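Protein adenylyltransferase (Bartonella henselae str. Houston-1, PDB 5NH2) transfers AMP from ATP to tyrosine or threonine residues of host target proteins through its Fic domain, an activity involved in virulence. Local coordinates at residues 57-60 with 61-65; 142-145 with 146-150; 159-162 with 163-167. All coordinates share one frame; numbering follows the deposited sequence.

Contact 1. Residues 57-60 with 61-65; sequences TAYL and CHIHQ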
ATOM      1  N   THR A  57      18.458   2.345   3.036  1.00 28.72           N
ATOM      2  CA  THR A  57      18.026   3.452   2.172  1.00 34.94           C
ATOM      3  C   THR A  57      18.405   3.222   0.699  1.00 40.90           C
ATOM      4  O   THR A  57      17.641   3.613  -0.201  1.00 35.52           O
ATOM      5  CB  THR A  57      18.625   4.762   2.685  1.00 34.41           C
ATOM      6  OG1 THR A  57      18.018   5.117   3.966  1.00 33.96           O
ATOM      7  CG2 THR A  57      18.482   5.891   1.643  1.00 26.30           C
ATOM      8  N   ALA A  58      19.555   2.559   0.443  1.00 40.36           N
ATOM      9  CA  ALA A  58      19.903   2.123  -0.910  1.00 43.84           C
ATOM     10  C   ALA A  58      18.794   1.280  -1.512  1.00 43.80           C
ATOM     11  O   ALA A  58      18.391   1.502  -2.655  1.00 45.61           O
ATOM     12  CB  ALA A  58      21.203   1.317  -0.917  1.00 31.50           C
ATOM     13  N   TYR A  59      18.295   0.293  -0.760  1.00 35.46           N
ATOM     14  CA  TYR A  59      17.266  -0.573  -1.320  1.00 35.86           C
ATOM     15  C   TYR A  59      15.983   0.202  -1.562  1.00 37.17           C
ATOM     16  O   TYR A  59      15.394   0.101  -2.643  1.00 40.45           O
ATOM     17  CB  TYR A  59      17.012  -1.763  -0.402  1.00 36.48           C
ATOM     18  CG  TYR A  59      15.993  -2.763  -0.952  1.00 44.82           C
ATOM     19  CD1 TYR A  59      16.237  -3.451  -2.145  1.00 46.39           C
ATOM     20  CD2 TYR A  59      14.797  -3.035  -0.269  1.00 28.56           C
ATOM     21  CE1 TYR A  59      15.297  -4.393  -2.658  1.00 40.25           C
ATOM     22  CE2 TYR A  59      13.888  -3.952  -0.763  1.00 39.32           C
ATOM     23  CZ  TYR A  59      14.135  -4.638  -1.967  1.00 38.64           C
ATOM     24  OH  TYR A  59      13.217  -5.571  -2.455  1.00 40.53           O
ATOM     25  N   LEU A  60      15.567   1.021  -0.591  1.00 34.37           N
ATOM     26  CA  LEU A  60      14.422   1.923  -0.796  1.00 37.30           C
ATOM     27  C   LEU A  60      14.546   2.719  -2.099  1.00 40.51           C
ATOM     28  O   LEU A  60      13.577   2.814  -2.887  1.00 29.53           O
ATOM     29  CB  LEU A  60      14.285   2.873   0.395  1.00 25.77           C
ATOM     30  CG  LEU A  60      13.055   3.740   0.394  1.00 26.93           C
ATOM     31  CD1 LEU A  60      11.852   2.903   0.772  1.00 24.43           C
ATOM     32  CD2 LEU A  60      13.218   5.005   1.305  1.00 30.07           C
ATOM     33  N   CYS A  61      15.750   3.288  -2.354  1.00 31.68           N
ATOM     34  CA  CYS A  61      15.932   4.090  -3.563  1.00 30.39           C
ATOM     35  C   CYS A  61      15.946   3.227  -4.827  1.00 35.38           C
ATOM     36  O   CYS A  61      15.490   3.684  -5.885  1.00 30.35           O
ATOM     37  CB  CYS A  61      17.210   4.924  -3.470  1.00 24.75           C
ATOM     38  SG  CYS A  61      17.077   6.291  -2.264  1.00 32.33           S
ATOM     39  N   HIS A  62      16.462   1.995  -4.737  1.00 31.93           N
ATOM     40  CA  HIS A  62      16.390   1.043  -5.850  1.00 30.11           C
ATOM     41  C   HIS A  62      14.930   0.714  -6.213  1.00 31.30           C
ATOM     42  O   HIS A  62      14.543   0.746  -7.386  1.00 26.55           O
ATOM     43  CB  HIS A  62      17.172  -0.235  -5.479  1.00 30.67           C
ATOM     44  CG  HIS A  62      16.975  -1.385  -6.430  1.00 29.98           C
ATOM     45  ND1 HIS A  62      17.675  -1.508  -7.615  1.00 36.63           N
ATOM     46  CD2 HIS A  62      16.173  -2.479  -6.357  1.00 30.99           C
ATOM     47  CE1 HIS A  62      17.297  -2.612  -8.243  1.00 36.86           C
ATOM     48  NE2 HIS A  62      16.380  -3.214  -7.504  1.00 35.26           N
ATOM     49  N   ILE A  63      14.091   0.444  -5.216  1.00 34.46           N
ATOM     50  CA  ILE A  63      12.657   0.258  -5.477  1.00 37.89           C
ATOM     51  C   ILE A  63      12.038   1.474  -6.205  1.00 29.80           C
ATOM     52  O   ILE A  63      11.348   1.322  -7.229  1.00 30.14           O
ATOM     53  CB  ILE A  63      11.925  -0.035  -4.162  1.00 37.33           C
ATOM     54  CG1 ILE A  63      12.280  -1.418  -3.661  1.00 39.05           C
ATOM     55  CG2 ILE A  63      10.457   0.084  -4.359  1.00 38.79           C
ATOM     56  CD1 ILE A  63      11.684  -1.634  -2.308  1.00 41.98           C
ATOM     57  N   HIS A  64      12.251   2.691  -5.663  1.00 30.32           N
ATOM     58  CA  HIS A  64      11.692   3.893  -6.300  1.00 32.77           C
ATOM     59  C   HIS A  64      12.224   4.032  -7.729  1.00 33.43           C
ATOM     60  O   HIS A  64      11.472   4.343  -8.672  1.00 34.86           O
ATOM     61  CB  HIS A  64      12.015   5.133  -5.444  1.00 26.22           C
ATOM     62  CG  HIS A  64      11.362   6.404  -5.911  1.00 29.69           C
ATOM     63  ND1 HIS A  64      11.903   7.203  -6.897  1.00 25.83           N
ATOM     64  CD2 HIS A  64      10.219   7.027  -5.506  1.00 33.15           C
ATOM     65  CE1 HIS A  64      11.107   8.238  -7.107  1.00 27.42           C
ATOM     66  NE2 HIS A  64      10.087   8.166  -6.262  1.00 32.18           N
ATOM     67  N   GLN A  65      13.507   3.709  -7.915  1.00 33.66           N
ATOM     68  CA  GLN A  65      14.122   3.789  -9.226  1.00 32.60           C
ATOM     69  C   GLN A  65      13.502   2.787 -10.196  1.00 36.40           C
ATOM     70  O   GLN A  65      13.336   3.091 -11.380  1.00 35.62           O
ATOM     71  CB  GLN A  65      15.612   3.552  -9.113  1.00 33.80           C
ATOM     72  CG  GLN A  65      16.362   3.926 -10.391  1.00 39.76           C
ATOM     73  CD  GLN A  65      17.443   2.925 -10.737  1.00 54.81           C
ATOM     74  OE1 GLN A  65      17.162   1.741 -10.976  1.00 61.93           O
ATOM     75  NE2 GLN A  65      18.689   3.384 -10.767  1.00 58.62           N
TER

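Contact 2. Residues 142-145 with 146-150; sequences ELFN and SLNQL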
ATOM      1  N   GLU A 142       7.359   0.954  14.225  1.00 30.25           N
ATOM      2  CA  GLU A 142       8.246   2.093  14.463  1.00 40.27           C
ATOM      3  C   GLU A 142       8.947   2.555  13.184  1.00 27.01           C
ATOM      4  O   GLU A 142       8.927   3.756  12.864  1.00 28.98           O
ATOM      5  CB  GLU A 142       9.272   1.757  15.561  1.00 39.98           C
ATOM      6  CG  GLU A 142       8.639   1.467  16.913  1.00 43.89           C
ATOM      7  CD  GLU A 142       9.680   1.179  17.992  1.00 49.83           C
ATOM      8  OE1 GLU A 142       9.312   0.511  18.985  1.00 58.71           O
ATOM      9  OE2 GLU A 142      10.848   1.626  17.848  1.00 38.75           O
ATOM     10  N   LEU A 143       9.577   1.622  12.429  1.00 26.55           N
ATOM     11  CA  LEU A 143      10.182   2.049  11.142  1.00 29.21           C
ATOM     12  C   LEU A 143       9.148   2.588  10.137  1.00 31.75           C
ATOM     13  O   LEU A 143       9.439   3.509   9.362  1.00 32.50           O
ATOM     14  CB  LEU A 143      10.974   0.912  10.504  1.00 30.57           C
ATOM     15  CG  LEU A 143      12.121   0.561  11.453  1.00 38.12           C
ATOM     16  CD1 LEU A 143      12.643  -0.744  11.063  1.00 30.87           C
ATOM     17  CD2 LEU A 143      13.204   1.602  11.351  1.00 40.59           C
ATOM     18  N   PHE A 144       7.938   2.040  10.131  1.00 28.44           N
ATOM     19  CA  PHE A 144       6.958   2.475   9.150  1.00 24.48           C
ATOM     20  C   PHE A 144       6.443   3.882   9.482  1.00 33.11           C
ATOM     21  O   PHE A 144       6.306   4.724   8.586  1.00 33.83           O
ATOM     22  CB  PHE A 144       5.825   1.444   9.092  1.00 24.63           C
ATOM     23  CG  PHE A 144       4.722   1.731   8.031  1.00 26.00           C
ATOM     24  CD1 PHE A 144       4.739   1.101   6.806  1.00 29.82           C
ATOM     25  CD2 PHE A 144       3.650   2.543   8.328  1.00 25.17           C
ATOM     26  CE1 PHE A 144       3.723   1.311   5.834  1.00 31.02           C
ATOM     27  CE2 PHE A 144       2.648   2.773   7.379  1.00 33.98           C
ATOM     28  CZ  PHE A 144       2.686   2.146   6.123  1.00 28.80           C
ATOM     29  N   ASN A 145       6.184   4.165  10.765  1.00 28.57           N
ATOM     30  CA  ASN A 145       5.765   5.506  11.167  1.00 29.52           C
ATOM     31  C   ASN A 145       6.855   6.514  10.841  1.00 37.72           C
ATOM     32  O   ASN A 145       6.577   7.597  10.288  1.00 36.86           O
ATOM     33  CB  ASN A 145       5.448   5.561  12.670  1.00 30.60           C
ATOM     34  CG  ASN A 145       4.245   4.714  13.065  1.00 37.53           C
ATOM     35  OD1 ASN A 145       3.463   4.287  12.203  1.00 41.80           O
ATOM     36  ND2 ASN A 145       4.098   4.447  14.384  1.00 29.08           N
ATOM     37  N   SER A 146       8.108   6.162  11.142  1.00 29.91           N
ATOM     38  CA  SER A 146       9.204   7.088  10.845  1.00 36.83           C
ATOM     39  C   SER A 146       9.330   7.368   9.335  1.00 38.89           C
ATOM     40  O   SER A 146       9.444   8.530   8.909  1.00 31.93           O
ATOM     41  CB  SER A 146      10.519   6.547  11.400  1.00 33.05           C
ATOM     42  OG  SER A 146      11.585   7.211  10.759  1.00 42.29           O
ATOM     43  N   LEU A 147       9.324   6.315   8.506  1.00 34.38           N
ATOM     44  CA  LEU A 147       9.359   6.546   7.056  1.00 34.61           C
ATOM     45  C   LEU A 147       8.148   7.339   6.577  1.00 35.48           C
ATOM     46  O   LEU A 147       8.246   8.070   5.587  1.00 25.14           O
ATOM     47  CB  LEU A 147       9.415   5.223   6.288  1.00 37.56           C
ATOM     48  CG  LEU A 147       9.800   5.285   4.815  1.00 40.81           C
ATOM     49  CD1 LEU A 147      11.170   5.955   4.690  1.00 39.56           C
ATOM     50  CD2 LEU A 147       9.839   3.881   4.227  1.00 40.80           C
ATOM     51  N   ASN A 148       6.994   7.185   7.248  1.00 29.29           N
ATOM     52  CA  ASN A 148       5.827   7.990   6.883  1.00 37.57           C
ATOM     53  C   ASN A 148       6.125   9.467   7.041  1.00 32.40           C
ATOM     54  O   ASN A 148       5.755  10.276   6.181  1.00 34.34           O
ATOM     55  CB  ASN A 148       4.614   7.643   7.746  1.00 38.38           C
ATOM     56  CG  ASN A 148       3.466   7.153   6.941  1.00 55.66           C
ATOM     57  OD1 ASN A 148       3.658   6.508   5.913  1.00 61.12           O
ATOM     58  ND2 ASN A 148       2.253   7.445   7.393  1.00 65.06           N
ATOM     59  N   GLN A 149       6.757   9.833   8.171  1.00 30.89           N
ATOM     60  CA  GLN A 149       7.064  11.228   8.449  1.00 35.22           C
ATOM     61  C   GLN A 149       8.175  11.748   7.540  1.00 40.49           C
ATOM     62  O   GLN A 149       8.160  12.927   7.151  1.00 45.31           O
ATOM     63  CB  GLN A 149       7.440  11.391   9.928  1.00 30.86           C
ATOM     64  CG  GLN A 149       7.511  12.845  10.399  1.00 39.50           C
ATOM     65  CD  GLN A 149       8.947  13.390  10.387  1.00 55.71           C
ATOM     66  OE1 GLN A 149       9.908  12.621  10.237  1.00 54.17           O
ATOM     67  NE2 GLN A 149       9.096  14.719  10.553  1.00 55.62           N
ATOM     68  N   LEU A 150       9.123  10.886   7.170  1.00 35.57           N
ATOM     69  CA  LEU A 150      10.278  11.356   6.427  1.00 28.71           C
ATOM     70  C   LEU A 150       9.890  11.671   4.984  1.00 27.11           C
ATOM     71  O   LEU A 150      10.175  12.770   4.485  1.00 30.29           O
ATOM     72  CB  LEU A 150      11.409  10.329   6.527  1.00 29.82           C
ATOM     73  CG  LEU A 150      12.145   9.972   7.851  1.00 35.25           C
ATOM     74  CD1 LEU A 150      13.146   8.801   7.577  1.00 26.04           C
ATOM     75  CD2 LEU A 150      12.869  11.168   8.592  1.00 27.63           C
TER

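Contact 3. Residues 159-162 with 163-167; sequences RTQR and LFFEN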
ATOM      1  N   ARG A 159       3.870   4.247  -2.430  1.00 26.05           N
ATOM      2  CA  ARG A 159       4.013   3.012  -3.210  1.00 30.31           C
ATOM      3  C   ARG A 159       5.358   2.344  -2.946  1.00 33.32           C
ATOM      4  O   ARG A 159       5.427   1.113  -2.754  1.00 28.64           O
ATOM      5  CB  ARG A 159       3.820   3.307  -4.695  1.00 25.00           C
ATOM      6  CG  ARG A 159       2.352   3.429  -5.061  1.00 35.82           C
ATOM      7  CD  ARG A 159       2.127   3.895  -6.513  1.00 38.06           C
ATOM      8  NE  ARG A 159       2.197   5.337  -6.618  1.00 37.39           N
ATOM      9  CZ  ARG A 159       2.186   6.023  -7.753  1.00 42.07           C
ATOM     10  NH1 ARG A 159       2.123   5.413  -8.955  1.00 48.58           N
ATOM     11  NH2 ARG A 159       2.245   7.336  -7.673  1.00 36.81           N
ATOM     12  N   THR A 160       6.423   3.162  -2.846  1.00 32.30           N
ATOM     13  CA  THR A 160       7.762   2.659  -2.543  1.00 32.16           C
ATOM     14  C   THR A 160       7.854   2.085  -1.124  1.00 33.56           C
ATOM     15  O   THR A 160       8.405   0.988  -0.904  1.00 28.10           O
ATOM     16  CB  THR A 160       8.749   3.793  -2.719  1.00 27.55           C
ATOM     17  OG1 THR A 160       8.666   4.255  -4.071  1.00 30.65           O
ATOM     18  CG2 THR A 160      10.132   3.327  -2.389  1.00 23.90           C
ATOM     19  N   GLN A 161       7.328   2.827  -0.151  1.00 32.76           N
ATOM     20  CA  GLN A 161       7.327   2.368   1.239  1.00 39.19           C
ATOM     21  C   GLN A 161       6.555   1.053   1.404  1.00 35.83           C
ATOM     22  O   GLN A 161       7.017   0.122   2.096  1.00 30.96           O
ATOM     23  CB  GLN A 161       6.723   3.459   2.128  1.00 40.16           C
ATOM     24  CG  GLN A 161       6.379   3.002   3.510  1.00 43.50           C
ATOM     25  CD  GLN A 161       5.576   4.045   4.275  1.00 53.17           C
ATOM     26  OE1 GLN A 161       4.772   4.794   3.691  1.00 56.69           O
ATOM     27  NE2 GLN A 161       5.772   4.089   5.584  1.00 46.88           N
ATOM     28  N   ARG A 162       5.362   0.959   0.794  1.00 22.80           N
ATOM     29  CA  ARG A 162       4.580  -0.273   0.948  1.00 34.19           C
ATOM     30  C   ARG A 162       5.358  -1.469   0.403  1.00 38.62           C
ATOM     31  O   ARG A 162       5.538  -2.481   1.106  1.00 27.29           O
ATOM     32  CB  ARG A 162       3.205  -0.148   0.265  1.00 30.87           C
ATOM     33  CG  ARG A 162       2.208   0.678   1.100  1.00 27.96           C
ATOM     34  CD  ARG A 162       0.786   0.755   0.477  1.00 27.76           C
ATOM     35  NE  ARG A 162       0.616   1.537  -0.782  1.00 32.43           N
ATOM     36  CZ  ARG A 162       0.420   2.847  -0.796  1.00 25.84           C
ATOM     37  NH1 ARG A 162       0.451   3.467   0.357  1.00 21.31           N
ATOM     38  NH2 ARG A 162       0.217   3.520  -1.909  1.00 22.36           N
ATOM     39  N   LEU A 163       5.906  -1.333  -0.824  1.00 35.76           N
ATOM     40  CA  LEU A 163       6.687  -2.436  -1.376  1.00 29.62           C
ATOM     41  C   LEU A 163       7.896  -2.771  -0.486  1.00 29.95           C
ATOM     42  O   LEU A 163       8.258  -3.947  -0.328  1.00 31.03           O
ATOM     43  CB  LEU A 163       7.135  -2.110  -2.799  1.00 32.92           C
ATOM     44  CG  LEU A 163       6.868  -3.230  -3.817  1.00 42.93           C
ATOM     45  CD1 LEU A 163       7.265  -2.776  -5.213  1.00 32.84           C
ATOM     46  CD2 LEU A 163       7.548  -4.570  -3.447  1.00 41.17           C
ATOM     47  N   PHE A 164       8.530  -1.750   0.094  1.00 31.69           N
ATOM     48  CA  PHE A 164       9.667  -2.001   0.983  1.00 37.25           C
ATOM     49  C   PHE A 164       9.229  -2.842   2.172  1.00 35.79           C
ATOM     50  O   PHE A 164       9.910  -3.810   2.548  1.00 36.66           O
ATOM     51  CB  PHE A 164      10.287  -0.661   1.422  1.00 34.05           C
ATOM     52  CG  PHE A 164      11.519  -0.759   2.347  1.00 35.68           C
ATOM     53  CD1 PHE A 164      11.373  -0.889   3.730  1.00 30.52           C
ATOM     54  CD2 PHE A 164      12.810  -0.612   1.840  1.00 33.44           C
ATOM     55  CE1 PHE A 164      12.503  -0.932   4.587  1.00 37.89           C
ATOM     56  CE2 PHE A 164      13.926  -0.634   2.700  1.00 37.29           C
ATOM     57  CZ  PHE A 164      13.773  -0.788   4.065  1.00 26.40           C
ATOM     58  N   PHE A 165       8.059  -2.545   2.733  1.00 35.29           N
ATOM     59  CA  PHE A 165       7.693  -3.278   3.942  1.00 37.06           C
ATOM     60  C   PHE A 165       7.105  -4.650   3.636  1.00 37.79           C
ATOM     61  O   PHE A 165       7.252  -5.559   4.463  1.00 44.26           O
ATOM     62  CB  PHE A 165       6.792  -2.399   4.832  1.00 31.96           C
ATOM     63  CG  PHE A 165       7.594  -1.466   5.710  1.00 28.64           C
ATOM     64  CD1 PHE A 165       8.002  -0.230   5.243  1.00 22.82           C
ATOM     65  CD2 PHE A 165       7.995  -1.868   6.981  1.00 31.20           C
ATOM     66  CE1 PHE A 165       8.799   0.638   6.039  1.00 28.10           C
ATOM     67  CE2 PHE A 165       8.770  -1.030   7.807  1.00 27.74           C
ATOM     68  CZ  PHE A 165       9.184   0.241   7.328  1.00 28.86           C
ATOM     69  N   GLU A 166       6.535  -4.844   2.434  1.00 39.72           N
ATOM     70  CA  GLU A 166       6.098  -6.178   2.006  1.00 39.33           C
ATOM     71  C   GLU A 166       7.295  -7.099   1.830  1.00 34.14           C
ATOM     72  O   GLU A 166       7.293  -8.248   2.299  1.00 36.99           O
ATOM     73  CB  GLU A 166       5.296  -6.109   0.690  1.00 44.10           C
ATOM     74  CG  GLU A 166       3.919  -5.430   0.750  1.00 48.94           C
ATOM     75  CD  GLU A 166       3.373  -5.025  -0.642  1.00 55.48           C
ATOM     76  OE1 GLU A 166       3.963  -5.395  -1.682  1.00 61.11           O
ATOM     77  OE2 GLU A 166       2.341  -4.327  -0.707  1.00 60.50           O
ATOM     78  N   ASN A 167       8.324  -6.606   1.152  1.00 34.24           N
ATOM     79  CA  ASN A 167       9.520  -7.397   0.914  1.00 30.42           C
ATOM     80  C   ASN A 167      10.315  -7.611   2.201  1.00 30.62           C
ATOM     81  O   ASN A 167      10.835  -8.711   2.448  1.00 32.76           O
ATOM     82  CB  ASN A 167      10.353  -6.698  -0.151  1.00 35.00           C
ATOM     83  CG  ASN A 167       9.856  -6.989  -1.539  1.00 34.94           C
ATOM     84  OD1 ASN A 167       8.991  -7.831  -1.720  1.00 39.47           O
ATOM     85  ND2 ASN A 167      10.433  -6.324  -2.534  1.00 28.24           N
TER

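Contact 1. Residues 57-60 with 61-65
The aromatic ring of Tyr-59 and the aliphatic branch of Ile-63, one helical turn further on, make the principal side-chain contact within helix 57-68. Ile-63 CG1 sits over one face of the ring in a CH-pi contact, 4.2 Å from the ring centroid and displaced toward the rim. Its CD1 carries the packing outward along the ring and comes to 3.6 Å from Tyr-59 CE2. The tyrosine CG lies anti to the backbone N (chi1 -177°), which directs the ring outward and slightly forward, so that one face lies against Ile-63, whose CG1 stands beside its own backbone N. The phenol hydroxyl is tied to Asn-167 of helix 157-171.

Backbone bonds run from i to i+4 throughout. The amide of Ile-63 binds Tyr-59 O at 2.9 Å with an N-H...O angle of 170°, whereas the bonds from Cys-61 to Thr-57 and from His-62 to Ala-58 are more bent. His-64 N closes the series on Leu-60 O.

A looser apolar contact lies around Thr-57, whose CG2 is 4.2 Å from Cys-61 SG.

The two histidines differ in setting. His-62 is partly exposed and bonds Glu-49 through NE2. His-64 is buried, stacked on Phe-153 and held at both nitrogens, ND1 by the amide of Gly-76 and NE2 by the carbonyl of Glu-155. This is a core alpha-helix of the Fic domain: Leu-60 packs on Thr-160 and Phe-164 of helix 157-171, and His-64 braces the loop before that helix, beside the ATP site.

Contact 2. Residues 142-145 with 146-150
Phe-144 and Asn-148, a turn apart on helix 133-150, approach each other only loosely. The ring and the amide meet at an angle, their planes 31° apart, and Asn-148 OD1 lies 4.1 Å from Phe-144 CE2. The phenylalanine CG is anti to its own nitrogen, which points the ring outward beside the Asn-148 side chain. Asn-148 has an unusual first torsion of -120°, away from the staggered positions, and its CB comes to 3.2 Å from Asn-145 O. OD1 accepts a hydrogen bond from Gln-161 NE2 of helix 157-171, which helps hold the amide in this strained rotation.

The tight packing is against neighbouring helices. Leu-143, Phe-144 and Leu-147 are buried: Phe-144 meets Phe-165 and Phe-206 edge-to-face, and both leucines lie against Phe-165.

The solvent side is mainly that of Glu-142, which is exposed and touches the following turn through its backbone carbonyl. Ser-146 is partly exposed, its CB 3.5 Å from Glu-142 O. Asn-145, also partly exposed, packs on Val-193 and Leu-199. The side chains of the two segments barely engage one another; the main chain holds them together.

Four i to i+4 bonds span the junction. Leu-147 N to Leu-143 O is the straightest, 2.9 Å long with an N-H...O angle of 171°; Asn-148 N to Phe-144 O is equally short but more bent. The bond from Gln-149 to Asn-145 comes as the helix nears its end. This is a core helix of the Fic domain, covered by helices 109-124, 157-171 and 183-196, with Glu-142 left exposed; of these, helix 157-171 carries ATP-binding residues.

Contact 3. Residues 159-162 with 163-167
With chi1 at 167° and an extended chain beyond CG, Gln-161 extends outward from the helix, and Phe-165, its CG beside the backbone N (chi1 -84°), turns its ring back beside the glutamine CG. Gln-161 CG lies 4.0 Å from Phe-165 CD1, with the amide and ring planes 67° apart. The backbone carbonyl oxygen of Gln-161 lies at the ring edge, near its plane, 3.3 Å from Phe-165 CD1. That same backbone oxygen also receives Phe-165 N, at 2.9 Å.

Behind this pair the helix continues by i to i+4 bonding. Arg-162 O takes Glu-166 N at 2.9 Å and also a weak bond from Phe-165 N. Glu-166 CG lies 3.4 Å from the same Arg-162 O.

The charged ends of Arg-162 and Glu-166 stay apart, with NE and OE2 6.1 Å from each other. Arg-162 bends at its third torsion and sends its guanidinium away from Glu-166, to a salt bridge with Glu-35 and a hydrogen bond with Thr-31 of the partner chain, the antitoxin homologue BiaA. Thr-160 OG1 is anchored on the carbonyl of Gly-156, just before the helix.

Arg-159 and Arg-162 are the two arginines of the HPFxxGNGRxxR Fic motif. Arg-159 is an established ATP-site residue, here beside the magnesium ion, and Arg-162 is assigned to the site by similarity. Glu-35 of BiaA occupies the guanidinium of Arg-162 that would otherwise probably contact nucleotide phosphate, consistent with inhibition as in other Fic antitoxin complexes.

Three helices of the Fic domain meet here, with helix 157-171 of contact 3 lying against both others. Contacts 1 and 3, centres about 10 Å apart, are joined where Tyr-59 OH meets Asn-167 ND2 at 2.9 Å and where Tyr-59 CD2 packs on Phe-164 CD2. Contacts 2 and 3, about 12 Å apart, share the probable hydrogen bond from Gln-161 NE2 to Asn-148 OD1 at 3.2 Å. Contacts 1 and 2 meet more lightly, through Leu-60 and Leu-147. Part of the ATP site, Glu-155 to Arg-159, lies at the beginning of helix 157-171: Arg-159's side chain is about 3 Å from the bound magnesium ion, against about 8 Å for His-64 and 11 Å for Asn-148.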